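Local coordinates for fiber protein (Duck adenovirus 1, PDB 6ITX) that probably attaches the virus to receptors on the host cell through the trimeric C-terminal head domain of its fiber, at residues T138-A143 and F289-I294; N206-A211 and T221-Y226; G238-G243 and T270-G275. One frame throughout, in Å; residues are numbered along the deposited sequence.

Contact 1. Residues T138-A143 and F289-I294; sequences TIQIKA and FLTPPI
Two neighbouring antiparallel strands inside the head domain's β-sheet, 134-144 and 288-299, pair at Ala143 with Phe289 and again at Ile139 with Ile294, with a one-residue shift at Thr291-Pro293 between them. Ala143 N gives a hydrogen bond to Phe289 O (2.9 Å) and Phe289 N returns one to Ala143 O; Ile139 and Ile294 exchange a similar pair, with Ile294 N 2.7 Å from Ile139 O. Between the two ladders Thr291 still bonds to Ile141. Its N reaches Ile141 O, and its hydroxyl stands in for a carbonyl: OG1 accepts from Ile141 N at 3.1 Å and donates to Pro292 O at 2.6 Å. A chi1 of 85°, which sets OG1 between its own N and carbonyl carbon, turns the hydroxyl toward that amide. Gln140, extended, lays its amide beside Pro293, and NE2 meets Thr291 O at 3.1 Å, in the carbonyl plane and close to the plane of its own amide. NE2 also bonds Ser202 O of the second subunit. On the face that carries Ile139, Ala143, Phe289 and Ile294, Ala143 CB sits over the Phe289 ring in a CH-pi contact, 3.7 Å from the centroid, while Ile139 CG2 packs against Ile294 CB. Where the regular ladder lapses, side chains thus take over the bonding, and Gln140 ties the irregularity to the trimer interface.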
# COMPACT_ATOMS: atom_id res chain seq x y z
N THR A 138 5.24 -9.34 2.70
CA THR A 138 5.94 -8.45 3.61
C THR A 138 7.42 -8.82 3.61
O THR A 138 7.78 -9.98 3.41
CB THR A 138 5.39 -8.51 5.05
OG1 THR A 138 5.61 -9.81 5.61
CG2 THR A 138 3.91 -8.21 5.09
N ILE A 139 8.27 -7.82 3.82
CA ILE A 139 9.70 -8.05 4.03
C ILE A 139 10.10 -7.40 5.35
O ILE A 139 9.63 -6.30 5.69
CB ILE A 139 10.54 -7.53 2.86
CG1 ILE A 139 12.03 -7.80 3.10
CG2 ILE A 139 10.28 -6.07 2.62
CD1 ILE A 139 12.85 -7.94 1.82
N GLN A 140 10.94 -8.09 6.12
CA GLN A 140 11.41 -7.62 7.41
C GLN A 140 12.91 -7.85 7.47
O GLN A 140 13.36 -8.99 7.26
CB GLN A 140 10.71 -8.34 8.57
CG GLN A 140 11.16 -7.89 9.93
CD GLN A 140 10.27 -8.39 11.06
OE1 GLN A 140 9.82 -9.52 11.07
NE2 GLN A 140 10.03 -7.53 12.03
N ILE A 141 13.68 -6.79 7.75
CA ILE A 141 15.14 -6.82 7.72
C ILE A 141 15.67 -6.39 9.08
O ILE A 141 15.18 -5.41 9.66
CB ILE A 141 15.70 -5.92 6.61
CG1 ILE A 141 15.19 -6.38 5.25
CG2 ILE A 141 17.26 -5.89 6.64
CD1 ILE A 141 15.68 -7.77 4.92
N LYS A 142 16.67 -7.12 9.58
CA LYS A 142 17.38 -6.74 10.81
C LYS A 142 18.87 -6.64 10.52
O LYS A 142 19.43 -7.53 9.87
CB LYS A 142 17.14 -7.76 11.92
CG LYS A 142 17.76 -7.34 13.23
CD LYS A 142 17.28 -8.25 14.33
CE LYS A 142 18.19 -8.18 15.55
NZ LYS A 142 17.67 -9.16 16.57
N ALA A 143 19.51 -5.59 11.01
CA ALA A 143 20.92 -5.38 10.72
C ALA A 143 21.68 -4.91 11.96
O ALA A 143 21.12 -4.33 12.89
CB ALA A 143 21.10 -4.39 9.58
N PHE A 289 19.36 -2.07 13.77
CA PHE A 289 18.06 -1.60 13.35
C PHE A 289 17.24 -2.80 12.90
O PHE A 289 17.77 -3.87 12.57
CB PHE A 289 18.15 -0.50 12.26
CG PHE A 289 18.57 -0.98 10.86
CD1 PHE A 289 17.70 -1.69 10.04
CD2 PHE A 289 19.81 -0.62 10.35
CE1 PHE A 289 18.08 -2.08 8.75
CE2 PHE A 289 20.20 -1.01 9.07
CZ PHE A 289 19.34 -1.74 8.27
N LEU A 290 15.91 -2.63 12.96
CA LEU A 290 14.98 -3.72 12.69
C LEU A 290 13.70 -3.10 12.13
O LEU A 290 12.97 -2.40 12.84
CB LEU A 290 14.70 -4.53 13.96
CG LEU A 290 13.50 -5.48 13.95
CD1 LEU A 290 13.81 -6.73 13.16
CD2 LEU A 290 13.08 -5.82 15.36
N THR A 291 13.46 -3.32 10.85
CA THR A 291 12.23 -2.86 10.24
C THR A 291 11.06 -3.70 10.75
O THR A 291 11.22 -4.88 11.10
CB THR A 291 12.31 -2.97 8.71
OG1 THR A 291 11.95 -4.31 8.29
CG2 THR A 291 13.72 -2.65 8.22
N PRO A 292 9.85 -3.14 10.78
CA PRO A 292 8.68 -3.98 10.91
C PRO A 292 8.59 -4.84 9.67
O PRO A 292 9.45 -4.74 8.79
CB PRO A 292 7.52 -2.97 10.99
CG PRO A 292 7.98 -1.86 10.10
CD PRO A 292 9.49 -1.77 10.34
N PRO A 293 7.59 -5.70 9.57
CA PRO A 293 7.28 -6.27 8.25
C PRO A 293 6.73 -5.15 7.38
O PRO A 293 5.79 -4.45 7.78
CB PRO A 293 6.22 -7.34 8.55
CG PRO A 293 6.22 -7.51 10.04
CD PRO A 293 6.72 -6.23 10.63
N ILE A 294 7.33 -4.95 6.21
CA ILE A 294 6.89 -3.91 5.28
C ILE A 294 6.03 -4.58 4.20
O ILE A 294 6.55 -5.40 3.43
CB ILE A 294 8.08 -3.17 4.66
CG1 ILE A 294 9.02 -2.64 5.76
CG2 ILE A 294 7.59 -2.06 3.71
CD1 ILE A 294 10.42 -2.29 5.27

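Contact 2. Residues N206-A211 and T221-Y226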
# COMPACT_ATOMS: atom_id res chain seq x y z
N ASN A 206 10.06 -2.76 -17.30
CA ASN A 206 10.19 -2.18 -15.96
C ASN A 206 10.99 -3.12 -15.06
O ASN A 206 10.55 -3.47 -13.96
CB ASN A 206 8.85 -1.92 -15.28
CG ASN A 206 7.91 -1.08 -16.11
OD1 ASN A 206 7.03 -1.61 -16.78
ND2 ASN A 206 8.06 0.24 -16.03
N ARG A 207 12.14 -3.57 -15.52
CA ARG A 207 12.99 -4.43 -14.72
C ARG A 207 14.43 -4.06 -14.97
O ARG A 207 14.82 -3.78 -16.11
CB ARG A 207 12.76 -5.91 -15.05
CG ARG A 207 12.89 -6.18 -16.53
CD ARG A 207 12.88 -7.64 -16.91
NE ARG A 207 12.91 -7.75 -18.36
CZ ARG A 207 12.97 -8.88 -19.06
NH1 ARG A 207 12.99 -8.81 -20.38
NH2 ARG A 207 13.01 -10.07 -18.45
N VAL A 208 15.23 -4.06 -13.93
CA VAL A 208 16.62 -3.66 -14.03
C VAL A 208 17.49 -4.90 -14.22
O VAL A 208 17.23 -5.96 -13.63
CB VAL A 208 17.03 -2.85 -12.79
CG1 VAL A 208 16.77 -3.65 -11.52
CG2 VAL A 208 18.46 -2.38 -12.89
N ASN A 209 18.49 -4.79 -15.08
CA ASN A 209 19.55 -5.79 -15.20
C ASN A 209 20.58 -5.53 -14.11
O ASN A 209 21.03 -4.39 -13.94
CB ASN A 209 20.19 -5.69 -16.59
CG ASN A 209 20.82 -6.99 -17.05
OD1 ASN A 209 20.70 -8.03 -16.40
ND2 ASN A 209 21.48 -6.94 -18.21
N LEU A 210 20.96 -6.57 -13.36
CA LEU A 210 21.91 -6.42 -12.26
C LEU A 210 23.23 -7.12 -12.56
O LEU A 210 23.26 -8.19 -13.17
CB LEU A 210 21.36 -7.00 -10.95
CG LEU A 210 20.05 -6.43 -10.40
CD1 LEU A 210 19.76 -7.11 -9.07
CD2 LEU A 210 20.08 -4.90 -10.25
N ALA A 211 24.32 -6.51 -12.10
CA ALA A 211 25.61 -7.17 -12.16
C ALA A 211 25.63 -8.39 -11.24
O ALA A 211 24.89 -8.47 -10.25
CB ALA A 211 26.72 -6.18 -11.78
N THR A 221 16.83 5.96 -8.15
CA THR A 221 16.71 6.83 -9.31
C THR A 221 17.22 6.19 -10.59
O THR A 221 17.12 6.82 -11.65
CB THR A 221 17.45 8.15 -9.13
OG1 THR A 221 18.74 7.90 -8.57
CG2 THR A 221 16.67 9.09 -8.23
N GLU A 222 17.77 4.99 -10.52
CA GLU A 222 18.29 4.28 -11.68
C GLU A 222 17.40 3.12 -12.06
O GLU A 222 17.66 2.45 -13.07
CB GLU A 222 19.71 3.79 -11.41
CG GLU A 222 20.50 4.75 -10.54
CD GLU A 222 21.99 4.63 -10.75
OE1 GLU A 222 22.66 3.99 -9.90
OE2 GLU A 222 22.48 5.19 -11.76
N LEU A 223 16.36 2.85 -11.28
CA LEU A 223 15.46 1.77 -11.61
C LEU A 223 14.55 2.17 -12.77
O LEU A 223 14.14 3.33 -12.89
CB LEU A 223 14.63 1.40 -10.38
CG LEU A 223 15.52 0.96 -9.21
CD1 LEU A 223 14.70 0.66 -7.99
CD2 LEU A 223 16.35 -0.25 -9.60
N PRO A 224 14.22 1.24 -13.65
CA PRO A 224 13.21 1.53 -14.70
C PRO A 224 11.79 1.51 -14.15
O PRO A 224 10.93 0.78 -14.62
CB PRO A 224 13.46 0.41 -15.71
CG PRO A 224 13.94 -0.72 -14.86
CD PRO A 224 14.75 -0.13 -13.74
N GLY A 225 11.54 2.31 -13.14
CA GLY A 225 10.22 2.25 -12.55
C GLY A 225 10.28 1.53 -11.22
O GLY A 225 11.09 0.61 -11.02
N TYR A 226 9.44 1.97 -10.29
CA TYR A 226 9.35 1.33 -8.99
C TYR A 226 8.04 1.75 -8.34
O TYR A 226 7.43 2.75 -8.73
CB TYR A 226 10.53 1.68 -8.07
CG TYR A 226 10.69 3.15 -7.74
CD1 TYR A 226 9.72 3.83 -6.99
CD2 TYR A 226 11.82 3.86 -8.16
CE1 TYR A 226 9.86 5.19 -6.70
CE2 TYR A 226 11.97 5.21 -7.87
CZ TYR A 226 10.99 5.86 -7.13
OH TYR A 226 11.13 7.20 -6.84
O HOH W 1 9.15 -1.73 -11.76
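An inverse gamma turn centred on Pro224 packs against the residues leading into strand 208-210, with Asn206 gripping the turn and Val208 packing against it. Asn206 ND2 donates to Pro224 O (3.2 Å, angle at the hydrogen 156°); the carbonyl oxygen lies close to the plane of the Asn206 amide, though the donor is tilted 23° from the plane of the carbonyl. With chi1 at -55°, CG stands beside the Asn206 N, and this carries the amide toward the turn. Inside the turn, Gly225 N makes a weak bond to Leu223 O, and Gly225 then takes backbone angles suited to glycine. The pyrrolidine ring of Pro224 packs against the backbone of 207-208 and the Val208 side chain: CG rests on the carbonyl group of Arg207, 3.4 Å from Arg207 C, while CD touches Val208 CB at 3.7 Å. Next to it, Val208 CG1 meets Leu223 CD2 at 3.9 Å, the two branched side chains crossing at a slant. Strand 208-210 runs parallel to strand 241-253, and Leu223 packs on Cys249 of that strand and on Tyr264 and Val266 of strand 262-271, which places the turn against these two strands just before strand 226-235 begins. A water bridges the backbones, donating to Asn206 O at 3.1 Å and, weakly, to Gly225 O. Arg207 NH2 hydrogen-bonds Asn261 OD1. At the trimer interface, Asn206 ND2 also makes a weak hydrogen bond to Leu290 O of the third subunit, and Tyr226 joins an antiparallel ladder with a strand of that same subunit.

Contact 3. Residues G238-G243 and T270-G275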
# COMPACT_ATOMS: atom_id res chain seq x y z
N GLY A 238 20.33 5.35 20.47
CA GLY A 238 20.52 6.64 19.83
C GLY A 238 20.40 6.71 18.31
O GLY A 238 20.92 7.67 17.74
N MET A 239 19.74 5.77 17.62
CA MET A 239 19.74 5.82 16.16
C MET A 239 18.94 7.02 15.62
O MET A 239 19.33 7.62 14.61
CB MET A 239 19.21 4.50 15.58
CG MET A 239 20.18 3.32 15.74
SD MET A 239 21.86 3.67 15.11
CE MET A 239 21.53 3.72 13.35
N ASN A 240 17.82 7.38 16.28
CA ASN A 240 16.99 8.55 15.95
C ASN A 240 16.47 8.50 14.52
O ASN A 240 16.60 9.45 13.75
CB ASN A 240 17.74 9.87 16.17
CG ASN A 240 18.20 10.07 17.64
OD1 ASN A 240 19.25 10.65 17.89
ND2 ASN A 240 17.42 9.57 18.59
N PHE A 241 15.85 7.37 14.17
CA PHE A 241 15.30 7.23 12.82
C PHE A 241 14.14 8.20 12.60
O PHE A 241 13.34 8.46 13.50
CB PHE A 241 14.82 5.81 12.57
CG PHE A 241 15.92 4.80 12.58
CD1 PHE A 241 16.95 4.87 11.65
CD2 PHE A 241 15.93 3.78 13.53
CE1 PHE A 241 17.99 3.92 11.66
CE2 PHE A 241 16.97 2.85 13.54
CZ PHE A 241 18.00 2.93 12.60
N THR A 242 14.05 8.71 11.37
CA THR A 242 12.99 9.63 10.99
C THR A 242 12.10 9.10 9.89
O THR A 242 11.02 9.66 9.69
CB THR A 242 13.56 10.98 10.55
OG1 THR A 242 14.57 10.75 9.55
CG2 THR A 242 14.16 11.71 11.74
N GLY A 243 12.50 8.06 9.18
CA GLY A 243 11.64 7.50 8.15
C GLY A 243 12.38 6.48 7.30
O GLY A 243 13.58 6.23 7.46
N THR A 270 16.40 7.00 7.06
CA THR A 270 16.97 8.28 7.44
C THR A 270 16.97 8.50 8.96
O THR A 270 16.19 7.90 9.70
CB THR A 270 16.23 9.44 6.77
OG1 THR A 270 14.83 9.37 7.10
CG2 THR A 270 16.43 9.39 5.27
N GLN A 271 17.86 9.37 9.40
CA GLN A 271 18.05 9.70 10.81
C GLN A 271 18.11 11.21 10.97
O GLN A 271 18.54 11.94 10.06
CB GLN A 271 19.36 9.10 11.37
CG GLN A 271 19.59 7.61 11.21
CD GLN A 271 21.04 7.22 11.55
OE1 GLN A 271 21.91 7.20 10.68
NE2 GLN A 271 21.32 6.95 12.82
N SER A 272 17.69 11.69 12.14
CA SER A 272 17.82 13.10 12.44
C SER A 272 19.28 13.42 12.74
O SER A 272 20.14 12.54 12.77
CB SER A 272 16.90 13.47 13.60
OG SER A 272 17.18 12.66 14.72
N ALA A 273 19.57 14.70 12.96
CA ALA A 273 20.96 15.15 12.97
C ALA A 273 21.80 14.50 14.07
O ALA A 273 23.02 14.38 13.91
CB ALA A 273 21.03 16.67 13.11
N LEU A 274 21.20 14.07 15.18
CA LEU A 274 21.99 13.57 16.30
C LEU A 274 21.96 12.04 16.45
O LEU A 274 22.34 11.53 17.50
CB LEU A 274 21.51 14.22 17.60
CG LEU A 274 21.72 15.73 17.73
CD1 LEU A 274 21.28 16.20 19.11
CD2 LEU A 274 23.17 16.12 17.42
N GLY A 275 21.51 11.31 15.44
CA GLY A 275 21.55 9.87 15.53
C GLY A 275 22.97 9.35 15.43
O GLY A 275 23.87 10.00 14.89
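Gln271 runs alongside the Phe241 ring, its CG 3.8 Å from Phe241 CD1, with ring and amide planes 39° apart. The extended chain carries NE2 on to Met239 O, where it bonds at 2.8 Å in the carbonyl plane, on a lone pair, with an angle at the hydrogen of 161°. NE2 bonds Thr276 O as well, while OE1 takes a bond from Ser154 OG, so both ends of the amide are held. Met239 CB lies over one face of the Phe241 ring, toward its rim, and Thr270 O lies at its edge. Together these residues form the open end of the β-hairpin of strands 241-253 and 262-271, where a beta bulge shifts the register between Phe241 and Gly243. Ser272 N donates to Asn240 O at 3.0 Å, just where the chain leaves the strand for the type I turn Ser272-Gly275. At the bulge, Thr242 N reaches Thr270 O at 2.8 Å from well above the carbonyl plane; in the regular pair beyond it, Thr270 N bonds Gly243 O at 3.0 Å. The hydroxyls of Thr242 and Thr270, their side chains crossing at about a right angle, share a hydrogen bond of 2.8 Å between the two OG1 atoms.

All three contacts reach the same β-sheet of the head domain. Of the three, contact 1 spans the longest stretch of sequence, and contacts 2 and 3 come one after the other in the chain between its two halves. Contacts 1 and 3 are neighbours, their centres about 17 Å apart, and they touch where Phe289 CB packs on Phe241 CZ (3.4 Å). Contact 2 lies across the chain's centre from contact 1, about 22 Å away between centres, and about 28 Å from contact 3, yet strand 208-210 pairs with strand 241-253, which carries part of contact 3. In the trimer, contact 2 of one subunit faces contact 1 of the next, whereas contact 3 lies at the surface.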